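Local coordinates for protein TqaA (PDB 5DIJ) that serves as the terminal condensation-like (CT) domain of a fungal nonribosomal peptide synthetase and probably releases its peptide by macrocyclization, at residues A57-I62 / F102-G107; L155-T160 / L172-S177. All coordinates share one frame; numbering follows the deposited sequence.

Contact 1: A57-I62 / F102-G107; sequences AQHVFI and FVEHEG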
loop_
_atom_site.group_PDB
_atom_site.type_symbol
_atom_site.label_atom_id
_atom_site.label_comp_id
_atom_site.label_asym_id
_atom_site.label_seq_id
_atom_site.Cartn_x
_atom_site.Cartn_y
_atom_site.Cartn_z
ATOM N N ALA A 57 5.337 7.922 -1.101
ATOM C CA ALA A 57 4.493 6.738 -1.257
ATOM C C ALA A 57 3.021 7.122 -1.428
ATOM O O ALA A 57 2.285 6.505 -2.193
ATOM C CB ALA A 57 4.660 5.804 -0.068
ATOM N N GLN A 58 2.586 8.142 -0.708
ATOM C CA GLN A 58 1.224 8.612 -0.866
ATOM C C GLN A 58 1.000 9.147 -2.273
ATOM O O GLN A 58 0.028 8.768 -2.933
ATOM C CB GLN A 58 0.910 9.679 0.169
ATOM C CG GLN A 58 0.615 9.115 1.535
ATOM C CD GLN A 58 0.415 10.203 2.557
ATOM O OE1 GLN A 58 1.306 11.030 2.796
ATOM N NE2 GLN A 58 -0.771 10.232 3.148
ATOM N N HIS A 59 1.911 10.005 -2.732
ATOM C CA HIS A 59 1.814 10.574 -4.067
ATOM C C HIS A 59 1.805 9.453 -5.103
ATOM O O HIS A 59 1.046 9.502 -6.086
ATOM C CB HIS A 59 2.965 11.533 -4.330
ATOM C CG HIS A 59 2.653 12.583 -5.355
ATOM N ND1 HIS A 59 3.586 13.503 -5.787
ATOM C CD2 HIS A 59 1.515 12.859 -6.030
ATOM C CE1 HIS A 59 3.034 14.298 -6.684
ATOM N NE2 HIS A 59 1.777 13.930 -6.850
ATOM N N VAL A 60 2.630 8.433 -4.859
ATOM C CA VAL A 60 2.685 7.270 -5.736
ATOM C C VAL A 60 1.288 6.695 -5.955
ATOM O O VAL A 60 0.852 6.519 -7.097
ATOM C CB VAL A 60 3.628 6.173 -5.177
ATOM C CG1 VAL A 60 3.352 4.827 -5.845
ATOM C CG2 VAL A 60 5.091 6.579 -5.357
ATOM N N PHE A 61 0.567 6.428 -4.872
ATOM C CA PHE A 61 -0.739 5.800 -5.015
ATOM C C PHE A 61 -1.782 6.737 -5.645
ATOM O O PHE A 61 -2.643 6.296 -6.414
ATOM C CB PHE A 61 -1.243 5.311 -3.665
ATOM C CG PHE A 61 -0.617 4.034 -3.216
ATOM C CD1 PHE A 61 -0.781 2.877 -3.944
ATOM C CD2 PHE A 61 0.134 3.986 -2.061
ATOM C CE1 PHE A 61 -0.200 1.694 -3.524
ATOM C CE2 PHE A 61 0.700 2.805 -1.642
ATOM C CZ PHE A 61 0.542 1.662 -2.371
ATOM N N ILE A 62 -1.723 8.021 -5.309
ATOM C CA ILE A 62 -2.718 8.942 -5.806
ATOM C C ILE A 62 -2.530 9.154 -7.291
ATOM O O ILE A 62 -3.492 9.121 -8.054
ATOM C CB ILE A 62 -2.667 10.274 -5.082
ATOM C CG1 ILE A 62 -3.081 10.068 -3.620
ATOM C CG2 ILE A 62 -3.591 11.281 -5.772
ATOM C CD1 ILE A 62 -2.719 11.251 -2.728
ATOM N N PHE A 102 -6.854 15.700 0.166
ATOM C CA PHE A 102 -5.586 15.880 -0.523
ATOM C C PHE A 102 -5.674 16.924 -1.621
ATOM O O PHE A 102 -6.463 16.805 -2.563
ATOM C CB PHE A 102 -5.098 14.556 -1.123
ATOM C CG PHE A 102 -4.883 13.471 -0.111
ATOM C CD1 PHE A 102 -5.920 12.627 0.245
ATOM C CD2 PHE A 102 -3.641 13.296 0.490
ATOM C CE1 PHE A 102 -5.729 11.616 1.183
ATOM C CE2 PHE A 102 -3.432 12.286 1.437
ATOM C CZ PHE A 102 -4.475 11.443 1.784
ATOM N N VAL A 103 -4.851 17.951 -1.498
ATOM C CA VAL A 103 -4.698 18.892 -2.584
ATOM C C VAL A 103 -3.231 18.992 -2.944
ATOM O O VAL A 103 -2.353 18.605 -2.176
ATOM C CB VAL A 103 -5.249 20.280 -2.234
ATOM C CG1 VAL A 103 -6.660 20.154 -1.664
ATOM C CG2 VAL A 103 -4.330 21.001 -1.256
ATOM N N GLU A 104 -2.979 19.507 -4.132
ATOM C CA GLU A 104 -1.637 19.595 -4.653
ATOM C C GLU A 104 -1.322 21.042 -4.907
ATOM O O GLU A 104 -1.507 21.528 -6.020
ATOM C CB GLU A 104 -1.510 18.795 -5.951
ATOM C CG GLU A 104 -0.161 18.129 -6.202
ATOM C CD GLU A 104 -0.072 17.556 -7.613
ATOM O OE1 GLU A 104 -0.653 18.176 -8.534
ATOM O OE2 GLU A 104 0.557 16.489 -7.804
ATOM N N HIS A 105 -0.866 21.760 -3.893
ATOM C CA HIS A 105 -0.483 23.112 -4.215
ATOM C C HIS A 105 1.033 23.223 -4.329
ATOM O O HIS A 105 1.765 22.973 -3.362
ATOM C CB HIS A 105 -1.036 24.122 -3.218
ATOM C CG HIS A 105 -0.740 25.533 -3.618
ATOM N ND1 HIS A 105 0.535 26.033 -3.682
ATOM C CD2 HIS A 105 -1.556 26.487 -4.129
ATOM C CE1 HIS A 105 0.495 27.277 -4.132
ATOM N NE2 HIS A 105 -0.756 27.573 -4.418
ATOM N N GLU A 106 1.432 23.585 -5.560
ATOM C CA GLU A 106 2.796 23.812 -6.078
ATOM C C GLU A 106 3.376 22.647 -6.879
ATOM O O GLU A 106 4.213 22.858 -7.756
ATOM C CB GLU A 106 3.758 24.207 -4.969
ATOM C CG GLU A 106 3.536 25.640 -4.543
ATOM C CD GLU A 106 3.543 25.831 -3.040
ATOM O OE1 GLU A 106 3.451 24.834 -2.289
ATOM O OE2 GLU A 106 3.633 26.996 -2.603
ATOM N N GLY A 107 2.928 21.429 -6.615
ATOM C CA GLY A 107 3.323 20.309 -7.452
ATOM C C GLY A 107 3.388 19.044 -6.638
ATOM O O GLY A 107 2.879 18.002 -7.050
#
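His59 and Ile62 look across at Glu104 and Phe102 over a wide backbone gap, with CA atoms 9.7 Å apart for His59 and Glu104 and 9.2 Å for Ile62 and Phe102. This is a helix packed against a strand and the turn that follows it, inside the condensation domain: 57-62 is a run of helix 56-63, while 102-107 leaves strand 100-103 for a turn that leads into strand 110-115. With the main chains so far apart, side chains make nearly all of the contact. Ile62 lays its CD1 methyl over one face of the Phe102 ring, 4.2 Å from the centroid and displaced toward the CD2 rim, a CH-pi contact. The same ring is met at its edge by Gln58, whose NE2 sits 3.8 Å from Phe102 CE2 with the amide plane nearly perpendicular to the ring. That amide is held from outside the segments: OE1 accepts from Thr55 N, and NE2 donates to Ser179 O and Gln111 OE1, which should fix the amide's rotation, with NE2 at the ring's edge. Further along, the contact turns polar. The His59 side chain leaves the helix with CG anti to the backbone N (chi1 -154°), which carries the imidazole outward to Glu104, whose chain reaches back extended beyond CG. Ring and carboxylate stand almost square to each other. A leucine in place of His59 would probably leave the Glu104 carboxylate without this donor and free to turn away, loosening the tie between helix and turn. Pro109 also touches His59, and Leu151 touches Glu104. The His-carboxylate hydrogen bond runs from His59 NE2 to Glu104 OE2 at 3.0 Å, bent to 132° at the hydrogen, with the acceptor 25° out of the imidazole plane.

Contact 2: L155-T160 / L172-S177; sequences LPVRFT and LTIQIS
Phe159 runs alongside Ile174, both side chains leaving the sheet in the same direction, and the CE2 corner of its ring comes 3.6 Å from Ile174 CG1. Phe159 CG lies beside the backbone N and anti to the carbonyl carbon (chi1 -63°), which tips this corner toward the neighbouring strand; Cys88 and Val92 of helix 81-94 touch the Phe159 side chain as well. Nearer the loop end, Val157 CG2 lies 4.2 Å from Ile176 CG1, again side by side. The other face carries Arg158, Thr160, Thr173 and Gln175. Here the aliphatic part of Arg158 passes obliquely by the Gln175 amide, with Arg158 CD 3.6 Å from Gln175 OE1, while Gln175 NE2 makes a weak hydrogen bond to Asp144. Thr160 and Thr173 stand next to each other, Thr160 CB against Thr173 OG1, and Thr160 OG1 itself is bonded to Arg122 NE. The backbones alternate as antiparallel strands do: Thr160 and Thr173 form a hydrogen-bonded pair, with Thr173 N to Thr160 O 2.9 Å and Thr160 N to Thr173 O 3.0 Å. Phe159 and Ile174 are the non-hydrogen-bonded pair, and Arg158 with Gln175 bonds again, though Arg158 N to Gln175 O is weak at 3.4 Å. This is the antiparallel hairpin of strands 158-163 and 169-177, in a mixed sheet of the condensation-domain fold.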
loop_
_atom_site.group_PDB
_atom_site.type_symbol
_atom_site.label_atom_id
_atom_site.label_comp_id
_atom_site.label_asym_id
_atom_site.label_seq_id
_atom_site.Cartn_x
_atom_site.Cartn_y
_atom_site.Cartn_z
ATOM N N LEU A 155 -12.884 14.802 0.063
ATOM C CA LEU A 155 -12.563 13.703 0.979
ATOM C C LEU A 155 -12.809 12.340 0.345
ATOM O O LEU A 155 -13.922 12.047 -0.084
ATOM C CB LEU A 155 -13.383 13.809 2.261
ATOM C CG LEU A 155 -13.060 15.007 3.135
ATOM C CD1 LEU A 155 -14.093 15.099 4.223
ATOM C CD2 LEU A 155 -11.687 14.844 3.733
ATOM N N PRO A 156 -11.762 11.505 0.282
ATOM C CA PRO A 156 -11.849 10.184 -0.362
ATOM C C PRO A 156 -12.585 9.114 0.454
ATOM O O PRO A 156 -13.173 8.216 -0.141
ATOM C CB PRO A 156 -10.376 9.800 -0.564
ATOM C CG PRO A 156 -9.637 11.141 -0.577
ATOM C CD PRO A 156 -10.368 11.939 0.468
ATOM N N VAL A 157 -12.546 9.169 1.782
ATOM C CA VAL A 157 -13.299 8.179 2.550
ATOM C C VAL A 157 -14.774 8.561 2.564
ATOM O O VAL A 157 -15.136 9.710 2.823
ATOM C CB VAL A 157 -12.782 8.042 3.980
ATOM C CG1 VAL A 157 -13.558 6.946 4.718
ATOM C CG2 VAL A 157 -11.308 7.718 3.957
ATOM N N ARG A 158 -15.623 7.595 2.250
ATOM C CA ARG A 158 -17.049 7.842 2.138
ATOM C C ARG A 158 -17.763 6.510 2.186
ATOM O O ARG A 158 -17.203 5.480 1.815
ATOM C CB ARG A 158 -17.393 8.589 0.855
ATOM C CG ARG A 158 -16.518 8.234 -0.342
ATOM C CD ARG A 158 -16.858 9.130 -1.512
ATOM N NE ARG A 158 -17.206 10.484 -1.067
ATOM C CZ ARG A 158 -17.779 11.408 -1.841
ATOM N NH1 ARG A 158 -18.067 11.141 -3.122
ATOM N NH2 ARG A 158 -18.057 12.607 -1.337
ATOM N N PHE A 159 -18.995 6.526 2.665
ATOM C CA PHE A 159 -19.658 5.289 3.022
ATOM C C PHE A 159 -20.963 5.152 2.251
ATOM O O PHE A 159 -21.644 6.142 1.952
ATOM C CB PHE A 159 -19.929 5.232 4.536
ATOM C CG PHE A 159 -18.690 5.241 5.392
ATOM C CD1 PHE A 159 -18.065 6.433 5.717
ATOM C CD2 PHE A 159 -18.172 4.058 5.904
ATOM C CE1 PHE A 159 -16.932 6.449 6.525
ATOM C CE2 PHE A 159 -17.039 4.060 6.716
ATOM C CZ PHE A 159 -16.415 5.259 7.023
ATOM N N THR A 160 -21.305 3.910 1.936
ATOM C CA THR A 160 -22.534 3.624 1.235
ATOM C C THR A 160 -23.217 2.471 1.937
ATOM O O THR A 160 -22.552 1.608 2.528
ATOM C CB THR A 160 -22.288 3.304 -0.278
ATOM O OG1 THR A 160 -21.735 4.462 -0.916
ATOM C CG2 THR A 160 -23.597 2.914 -1.012
ATOM N N LEU A 172 -22.682 -2.793 2.955
ATOM C CA LEU A 172 -21.976 -1.640 3.487
ATOM C C LEU A 172 -20.649 -1.506 2.762
ATOM O O LEU A 172 -19.864 -2.460 2.730
ATOM C CB LEU A 172 -21.742 -1.794 4.985
ATOM C CG LEU A 172 -20.537 -1.008 5.483
ATOM C CD1 LEU A 172 -20.887 0.446 5.639
ATOM C CD2 LEU A 172 -19.994 -1.608 6.770
ATOM N N THR A 173 -20.381 -0.344 2.180
ATOM C CA THR A 173 -19.125 -0.174 1.461
ATOM C C THR A 173 -18.343 1.013 1.971
ATOM O O THR A 173 -18.876 2.127 2.085
ATOM C CB THR A 173 -19.329 -0.006 -0.075
ATOM O OG1 THR A 173 -19.686 1.356 -0.389
ATOM C CG2 THR A 173 -20.368 -1.009 -0.603
ATOM N N ILE A 174 -17.076 0.761 2.285
ATOM C CA ILE A 174 -16.158 1.827 2.636
ATOM C C ILE A 174 -15.359 2.148 1.379
ATOM O O ILE A 174 -14.854 1.239 0.721
ATOM C CB ILE A 174 -15.192 1.432 3.809
ATOM C CG1 ILE A 174 -15.965 1.055 5.080
ATOM C CG2 ILE A 174 -14.236 2.568 4.116
ATOM C CD1 ILE A 174 -16.337 -0.424 5.204
ATOM N N GLN A 175 -15.251 3.425 1.037
ATOM C CA GLN A 175 -14.399 3.826 -0.074
ATOM C C GLN A 175 -13.170 4.530 0.472
ATOM O O GLN A 175 -13.271 5.336 1.392
ATOM C CB GLN A 175 -15.147 4.736 -1.069
ATOM C CG GLN A 175 -15.935 3.977 -2.154
ATOM C CD GLN A 175 -16.708 4.897 -3.086
ATOM O OE1 GLN A 175 -16.362 6.076 -3.270
ATOM N NE2 GLN A 175 -17.766 4.358 -3.683
ATOM N N ILE A 176 -12.010 4.251 -0.112
ATOM C CA ILE A 176 -10.767 4.782 0.423
ATOM C C ILE A 176 -9.655 4.790 -0.606
ATOM O O ILE A 176 -9.579 3.909 -1.452
ATOM C CB ILE A 176 -10.338 3.965 1.656
ATOM C CG1 ILE A 176 -9.090 4.555 2.317
ATOM C CG2 ILE A 176 -10.209 2.497 1.296
ATOM C CD1 ILE A 176 -8.800 3.953 3.693
ATOM N N SER A 177 -8.816 5.817 -0.550
ATOM C CA SER A 177 -7.586 5.875 -1.334
ATOM C C SER A 177 -6.401 5.207 -0.623
ATOM O O SER A 177 -6.244 5.333 0.592
ATOM C CB SER A 177 -7.236 7.318 -1.635
ATOM O OG SER A 177 -5.831 7.499 -1.618
#

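Overall arrangement
Contact 1 closes before contact 2 opens along the chain, and their centres lie about 19 Å apart within one condensation domain. Contact 1 uses strand 100-103 of a three-stranded antiparallel sheet, contact 2 the hairpin in the five-stranded mixed sheet. They touch where Phe102 CD1 lies 4.1 Å from Pro156 CG and Ile62 packs near Ser177, joining helix 56-63 and the small sheet to the hairpin's open end, at the loop leading into it and the last residue of strand 169-177. Beyond that strand, a segment resembling the HHxxxDG motif includes Gly183, seen to bind phosphopantetheine in this protein, though none is bound here. Contact 2 is nearer, its Ile176 side chain about 11 Å from Gly183; contact 1 lies away from it.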